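Local coordinates for protein thiamine-monophosphate kinase (Aquifex aeolicus, PDB 1VQV) that probably transfers a phosphate group from ATP to thiamine monophosphate, making thiamine diphosphate, the active form of vitamin B1, at residues S66-V69 against S70-I73; K105-C108 against E109-C113; T189-I192 against D193-K196. All coordinates share one frame; numbering follows the deposited sequence.

Interaction 1. Residues S66-V69 against S70-I73; sequences SVNV and SDVI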
loop_
_atom_site.group_PDB
_atom_site.type_symbol
_atom_site.label_atom_id
_atom_site.label_comp_id
_atom_site.label_asym_id
_atom_site.label_seq_id
_atom_site.Cartn_x
_atom_site.Cartn_y
_atom_site.Cartn_z
ATOM N N SER B 66 0.333 -1.016 14.051
ATOM C CA SER B 66 0.618 0.094 14.944
ATOM C C SER B 66 1.367 1.274 14.340
ATOM O O SER B 66 1.089 2.409 14.695
ATOM C CB SER B 66 1.368 -0.397 16.185
ATOM O OG SER B 66 0.472 -1.000 17.106
ATOM N N VAL B 67 2.316 1.033 13.445
ATOM C CA VAL B 67 3.041 2.151 12.873
ATOM C C VAL B 67 2.081 3.032 12.083
ATOM O O VAL B 67 2.097 4.258 12.217
ATOM C CB VAL B 67 4.191 1.682 11.960
ATOM C CG1 VAL B 67 4.890 2.881 11.344
ATOM C CG2 VAL B 67 5.191 0.873 12.769
ATOM N N ASN B 68 1.228 2.424 11.269
ATOM C CA ASN B 68 0.288 3.208 10.487
ATOM C C ASN B 68 -0.722 3.944 11.335
ATOM O O ASN B 68 -1.137 5.048 10.994
ATOM C CB ASN B 68 -0.449 2.335 9.482
ATOM C CG ASN B 68 0.338 2.137 8.236
ATOM O OD1 ASN B 68 1.045 3.037 7.809
ATOM N ND2 ASN B 68 0.223 0.969 7.635
ATOM N N VAL B 69 -1.123 3.327 12.440
ATOM C CA VAL B 69 -2.096 3.928 13.344
ATOM C C VAL B 69 -1.510 5.169 14.036
ATOM O O VAL B 69 -2.209 6.149 14.261
ATOM C CB VAL B 69 -2.562 2.894 14.413
ATOM C CG1 VAL B 69 -3.481 3.557 15.413
ATOM C CG2 VAL B 69 -3.276 1.728 13.743
ATOM N N SER B 70 -0.221 5.117 14.352
ATOM C CA SER B 70 0.458 6.219 15.015
ATOM C C SER B 70 0.529 7.496 14.192
ATOM O O SER B 70 0.698 8.577 14.745
ATOM C CB SER B 70 1.869 5.804 15.420
ATOM O OG SER B 70 1.822 4.956 16.552
ATOM N N ASP B 71 0.414 7.356 12.874
ATOM C CA ASP B 71 0.440 8.489 11.964
ATOM C C ASP B 71 -0.949 9.082 11.844
ATOM O O ASP B 71 -1.107 10.306 11.826
ATOM C CB ASP B 71 0.910 8.048 10.591
ATOM C CG ASP B 71 2.337 7.600 10.595
ATOM O OD1 ASP B 71 3.190 8.387 11.071
ATOM O OD2 ASP B 71 2.601 6.464 10.130
ATOM N N VAL B 72 -1.943 8.203 11.730
ATOM C CA VAL B 72 -3.336 8.616 11.649
ATOM C C VAL B 72 -3.681 9.321 12.955
ATOM O O VAL B 72 -4.338 10.354 12.966
ATOM C CB VAL B 72 -4.294 7.408 11.513
ATOM C CG1 VAL B 72 -5.738 7.883 11.575
ATOM C CG2 VAL B 72 -4.034 6.664 10.208
ATOM N N ILE B 73 -3.226 8.743 14.059
ATOM C CA ILE B 73 -3.487 9.278 15.384
ATOM C C ILE B 73 -2.888 10.666 15.593
ATOM O O ILE B 73 -3.533 11.547 16.147
ATOM C CB ILE B 73 -2.994 8.244 16.467
ATOM C CG1 ILE B 73 -4.206 7.697 17.199
ATOM C CG2 ILE B 73 -1.989 8.850 17.442
ATOM C CD1 ILE B 73 -5.295 7.254 16.254
HETATM O O HOH W 1 2.904 5.003 8.079
#

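Interaction 2. Residues K105-C108 against E109-C113; sequences KRAC and EFYKC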
loop_
_atom_site.group_PDB
_atom_site.type_symbol
_atom_site.label_atom_id
_atom_site.label_comp_id
_atom_site.label_asym_id
_atom_site.label_seq_id
_atom_site.Cartn_x
_atom_site.Cartn_y
_atom_site.Cartn_z
ATOM N N LYS B 105 -4.484 -9.208 13.853
ATOM C CA LYS B 105 -5.859 -9.274 14.330
ATOM C C LYS B 105 -5.977 -8.576 15.684
ATOM O O LYS B 105 -6.933 -7.844 15.946
ATOM C CB LYS B 105 -6.305 -10.735 14.469
ATOM C CG LYS B 105 -7.788 -10.907 14.747
ATOM C CD LYS B 105 -8.068 -12.245 15.418
ATOM C CE LYS B 105 -9.554 -12.427 15.738
ATOM N NZ LYS B 105 -9.798 -13.625 16.610
ATOM N N ARG B 106 -4.991 -8.818 16.542
ATOM C CA ARG B 106 -4.955 -8.241 17.876
ATOM C C ARG B 106 -4.815 -6.719 17.842
ATOM O O ARG B 106 -5.373 -6.029 18.688
ATOM C CB ARG B 106 -3.805 -8.865 18.680
ATOM C CG ARG B 106 -4.056 -10.305 19.118
ATOM C CD ARG B 106 -2.826 -10.905 19.779
ATOM N NE ARG B 106 -3.079 -12.255 20.280
ATOM C CZ ARG B 106 -2.134 -13.103 20.682
ATOM N NH1 ARG B 106 -0.858 -12.745 20.646
ATOM N NH2 ARG B 106 -2.472 -14.317 21.111
ATOM N N ALA B 107 -4.073 -6.198 16.870
ATOM C CA ALA B 107 -3.884 -4.759 16.754
ATOM C C ALA B 107 -5.168 -4.095 16.269
ATOM O O ALA B 107 -5.536 -3.002 16.727
ATOM C CB ALA B 107 -2.747 -4.463 15.804
ATOM N N CYS B 108 -5.843 -4.765 15.339
ATOM C CA CYS B 108 -7.086 -4.263 14.785
ATOM C C CYS B 108 -8.167 -4.285 15.861
ATOM O O CYS B 108 -8.927 -3.324 15.996
ATOM C CB CYS B 108 -7.515 -5.108 13.584
ATOM S SG CYS B 108 -6.496 -4.899 12.106
ATOM N N GLU B 109 -8.228 -5.371 16.634
ATOM C CA GLU B 109 -9.216 -5.478 17.700
ATOM C C GLU B 109 -9.013 -4.335 18.672
ATOM O O GLU B 109 -9.969 -3.716 19.138
ATOM C CB GLU B 109 -9.069 -6.791 18.460
ATOM C CG GLU B 109 -9.273 -8.002 17.590
ATOM C CD GLU B 109 -9.131 -9.317 18.343
ATOM O OE1 GLU B 109 -8.235 -9.424 19.220
ATOM O OE2 GLU B 109 -9.911 -10.249 18.034
ATOM N N PHE B 110 -7.754 -4.051 18.960
ATOM C CA PHE B 110 -7.409 -2.996 19.886
ATOM C C PHE B 110 -7.766 -1.608 19.384
ATOM O O PHE B 110 -8.538 -0.900 20.021
ATOM C CB PHE B 110 -5.910 -3.042 20.197
ATOM C CG PHE B 110 -5.508 -2.130 21.312
ATOM C CD1 PHE B 110 -5.822 -2.453 22.629
ATOM C CD2 PHE B 110 -4.877 -0.922 21.050
ATOM C CE1 PHE B 110 -5.521 -1.590 23.661
ATOM C CE2 PHE B 110 -4.572 -0.048 22.081
ATOM C CZ PHE B 110 -4.896 -0.383 23.388
ATOM N N TYR B 111 -7.185 -1.222 18.249
ATOM C CA TYR B 111 -7.418 0.093 17.661
ATOM C C TYR B 111 -8.788 0.282 17.029
ATOM O O TYR B 111 -9.189 1.403 16.730
ATOM C CB TYR B 111 -6.340 0.389 16.635
ATOM C CG TYR B 111 -4.949 0.308 17.206
ATOM C CD1 TYR B 111 -4.579 1.091 18.296
ATOM C CD2 TYR B 111 -3.994 -0.542 16.647
ATOM C CE1 TYR B 111 -3.300 1.031 18.808
ATOM C CE2 TYR B 111 -2.708 -0.604 17.155
ATOM C CZ TYR B 111 -2.365 0.184 18.236
ATOM O OH TYR B 111 -1.080 0.137 18.736
ATOM N N LYS B 112 -9.497 -0.821 16.826
ATOM C CA LYS B 112 -10.839 -0.783 16.254
ATOM C C LYS B 112 -10.853 -0.404 14.776
ATOM O O LYS B 112 -11.634 0.455 14.346
ATOM C CB LYS B 112 -11.715 0.189 17.046
ATOM C CG LYS B 112 -11.846 -0.186 18.493
ATOM C CD LYS B 112 -12.480 0.933 19.278
ATOM C CE LYS B 112 -12.575 0.567 20.758
ATOM N NZ LYS B 112 -13.134 1.688 21.557
ATOM N N CYS B 113 -9.971 -1.037 14.014
ATOM C CA CYS B 113 -9.872 -0.818 12.587
ATOM C C CYS B 113 -9.908 -2.218 12.005
ATOM O O CYS B 113 -10.023 -3.195 12.746
ATOM C CB CYS B 113 -8.556 -0.123 12.228
ATOM S SG CYS B 113 -7.083 -1.107 12.565
#

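Interaction 3. Residues T189-I192 against D193-K196; sequences TARI and DYVK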
loop_
_atom_site.group_PDB
_atom_site.type_symbol
_atom_site.label_atom_id
_atom_site.label_comp_id
_atom_site.label_asym_id
_atom_site.label_seq_id
_atom_site.Cartn_x
_atom_site.Cartn_y
_atom_site.Cartn_z
ATOM N N THR B 189 2.792 0.684 21.183
ATOM C CA THR B 189 1.356 0.960 21.230
ATOM C C THR B 189 1.126 2.406 20.778
ATOM O O THR B 189 1.701 3.336 21.337
ATOM C CB THR B 189 0.762 0.775 22.659
ATOM O OG1 THR B 189 0.947 -0.579 23.095
ATOM C CG2 THR B 189 -0.732 1.071 22.658
ATOM N N ALA B 190 0.316 2.589 19.740
ATOM C CA ALA B 190 0.028 3.922 19.248
ATOM C C ALA B 190 -0.787 4.625 20.323
ATOM O O ALA B 190 -1.592 3.995 21.014
ATOM C CB ALA B 190 -0.752 3.849 17.950
ATOM N N ARG B 191 -0.574 5.929 20.451
ATOM C CA ARG B 191 -1.268 6.727 21.444
ATOM C C ARG B 191 -2.671 7.040 21.003
ATOM O O ARG B 191 -3.096 8.188 21.007
ATOM C CB ARG B 191 -0.493 8.011 21.679
ATOM C CG ARG B 191 0.915 7.735 22.111
ATOM C CD ARG B 191 0.923 6.642 23.152
ATOM N NE ARG B 191 1.540 7.112 24.383
ATOM C CZ ARG B 191 0.880 7.383 25.500
ATOM N NH1 ARG B 191 -0.436 7.226 25.563
ATOM N NH2 ARG B 191 1.545 7.830 26.548
ATOM N N ILE B 192 -3.405 5.998 20.640
ATOM C CA ILE B 192 -4.753 6.182 20.161
ATOM C C ILE B 192 -5.600 6.811 21.242
ATOM O O ILE B 192 -6.730 7.238 20.989
ATOM C CB ILE B 192 -5.376 4.852 19.692
ATOM C CG1 ILE B 192 -6.726 5.153 19.038
ATOM C CG2 ILE B 192 -5.466 3.866 20.859
ATOM C CD1 ILE B 192 -7.366 3.999 18.341
ATOM N N ASP B 193 -5.026 6.884 22.441
ATOM C CA ASP B 193 -5.668 7.484 23.613
ATOM C C ASP B 193 -5.508 9.017 23.662
ATOM O O ASP B 193 -5.969 9.663 24.589
ATOM C CB ASP B 193 -5.102 6.847 24.895
ATOM C CG ASP B 193 -3.611 7.106 25.087
ATOM O OD1 ASP B 193 -2.842 7.133 24.110
ATOM O OD2 ASP B 193 -3.180 7.262 26.239
ATOM N N TYR B 194 -4.866 9.581 22.646
ATOM C CA TYR B 194 -4.641 11.020 22.541
ATOM C C TYR B 194 -5.479 11.614 21.414
ATOM O O TYR B 194 -5.383 12.811 21.122
ATOM C CB TYR B 194 -3.184 11.309 22.201
ATOM C CG TYR B 194 -2.264 11.462 23.369
ATOM C CD1 TYR B 194 -1.930 10.376 24.164
ATOM C CD2 TYR B 194 -1.715 12.708 23.676
ATOM C CE1 TYR B 194 -1.074 10.521 25.237
ATOM C CE2 TYR B 194 -0.859 12.867 24.746
ATOM C CZ TYR B 194 -0.542 11.773 25.523
ATOM O OH TYR B 194 0.313 11.948 26.583
ATOM N N VAL B 195 -6.280 10.784 20.760
ATOM C CA VAL B 195 -7.053 11.294 19.647
ATOM C C VAL B 195 -7.934 12.457 20.047
ATOM O O VAL B 195 -7.807 13.536 19.473
ATOM C CB VAL B 195 -7.870 10.163 18.951
ATOM C CG1 VAL B 195 -9.103 10.724 18.256
ATOM C CG2 VAL B 195 -6.985 9.489 17.899
ATOM N N LYS B 196 -8.800 12.259 21.038
ATOM C CA LYS B 196 -9.688 13.329 21.500
ATOM C C LYS B 196 -8.928 14.615 21.829
ATOM O O LYS B 196 -9.322 15.707 21.421
ATOM C CB LYS B 196 -10.450 12.865 22.733
ATOM C CG LYS B 196 -11.224 11.589 22.515
ATOM C CD LYS B 196 -12.301 11.775 21.457
ATOM C CE LYS B 196 -13.265 10.605 21.467
ATOM N NZ LYS B 196 -13.879 10.457 22.810
#

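Interaction 1. Residues S66-V69 against S70-I73
Ile73 N donates to Val69 O over 2.8 Å, one of the backbone bonds of the last turns of helix 57-73 in the AIR synthase-related (PurM-like) N-terminal domain. One turn earlier Ser70 N reaches Ser66 O at 3.0 Å with a C=O...N angle of 154°, a sound i to i+4 bond. Ser66 O takes a second, weak bond from Ser70 OG at 3.2 Å, because that hydroxyl lies beside its own backbone N. The bond from Val72 N to Asn68 O is longer and weak, at 3.3 Å.

The polar face of the helix looks into the metal site. Asp71 is a magnesium ligand, and its CG, set opposite the carbonyl carbon (chi1 -66°), leans back over the preceding turn. There a water lies 2.7 Å from Asn68 OD1 and close to Asp71 OD2, and may bridge them. Asn68 is itself steadied by weak bonds to Thr41 and Val130, while Asp207, another magnesium ligand, lies against Ser70 and Asp71.

Val69 and Val72 rest on Leu132 of strand 127-136, Val72 also reaching Thr41 and Asp27 beside the metal site. With Val69 CG1 swung opposite its backbone N (chi1 175°), that methyl comes to 4.2 Å from Ile73 CD1.

Interaction 2. Residues K105-C108 against E109-C113
Cys108 O receives two backbone N-H groups, a weak bond from Lys112 N at 2.7 Å and a straighter one from Cys113 N at 3.2 Å. The second is a 6→1 bond like that of a Schellman motif, though the companion 5→2 bond is not formed; Lys112 has the positive phi (70°) expected where such an end leaves the helix. It closes helix 94-111 within the beta-alpha-beta unit that runs from strand 77-88 to strand 114-122. Just before this end Tyr111 N points almost straight at Ala107 O, 2.9 Å away with an N-H...O angle of 173°.

The Tyr111 ring extends along the buried flank, its CE2 4.1 Å from Ala107 CB, and its hydroxyl is held by Ser66 and Ala190. Ala107 meanwhile packs on Trp62 and Ile65, so this flank faces helix 57-73.

On another flank the extended chain of Lys105 crosses that of Glu109 at a slant. The resulting salt bridge is long, with Lys105 NZ 3.7 Å from Glu109 OE2, and Lys105 also packs on Thr18 of the second subunit. At the helix end the two thiols lie near each other without bonding, Cys108 SG being 3.9 Å from Cys113 SG.

Interaction 3. Residues T189-I192 against D193-K196
Tyr194 N donates to Arg191 O over 2.8 Å from above the carbonyl plane, closing a type I beta turn over 191-194 that overlaps the inverse gamma turn centred on Arg191, whose own bond, Ile192 N to Ala190 O, is weak. The side chains of Arg191 and Asp193 then run alongside each other, pointing the same way. Arg191 NH1 lies 2.8 Å from Asp193 OD1 in a salt bridge that uses the syn lone pair of this oxygen. Asp193 OD1 lies near the guanidinium plane, and the two groups are 13° from coplanar, so they meet edge to edge. A chi1 of 63°, which sets Asp193 CG between the backbone N and the carbonyl carbon, turns the carboxylate back toward Arg191.

Tyr194 approaches the same cation from another direction. Its CE1 sits 3.3 Å above one face of the guanidinium, offset toward the rim, while the two planes stand 84° apart. The ring therefore presents its edge, and the geometry is not that of a stacked cation-pi pair.

This bend belongs to the loop that leads from helix 176-186 into helix 195-201, beside strand 263-268 of the larger mixed sheet. Asp278 binds both Arg191 NH2, in a salt bridge, and the Tyr194 hydroxyl, while Gln263 accepts a weak bond from Arg191 NE. A leucine in place of Arg191 would probably leave the carboxylates of Asp193 and Asp278 without the cation they share and the Tyr194 ring edge without its flat neighbour.

The apolar residues face the N-terminal domain, where Ile192 and Val195 both touch Ile73 of helix 57-73. Between themselves they meet loosely, with Ile192 CG1 4.5 Å from Val195 CG2.

Interactions 1, 2 and 3 follow one another along the chain, yet they converge in space, with centres about 12 Å apart (1 and 2), about 9 Å (1 and 3) and about 13 Å (2 and 3). The first two lie on neighbouring helices of the N-terminal domain, 57-73 and 94-111; the third lies in the loop entering helix 195-201. Tyr111 OH joins all three, 2.5 Å from Ser66 OG and 3.0 Å from Ala190 N, both probable hydrogen bonds. Val69 CG1 also packs 3.7 Å from Ala190 CB. The helix bearing Asp71, the second helix and the 189-196 loop thus pack against one another in a three-way junction beside the metal site.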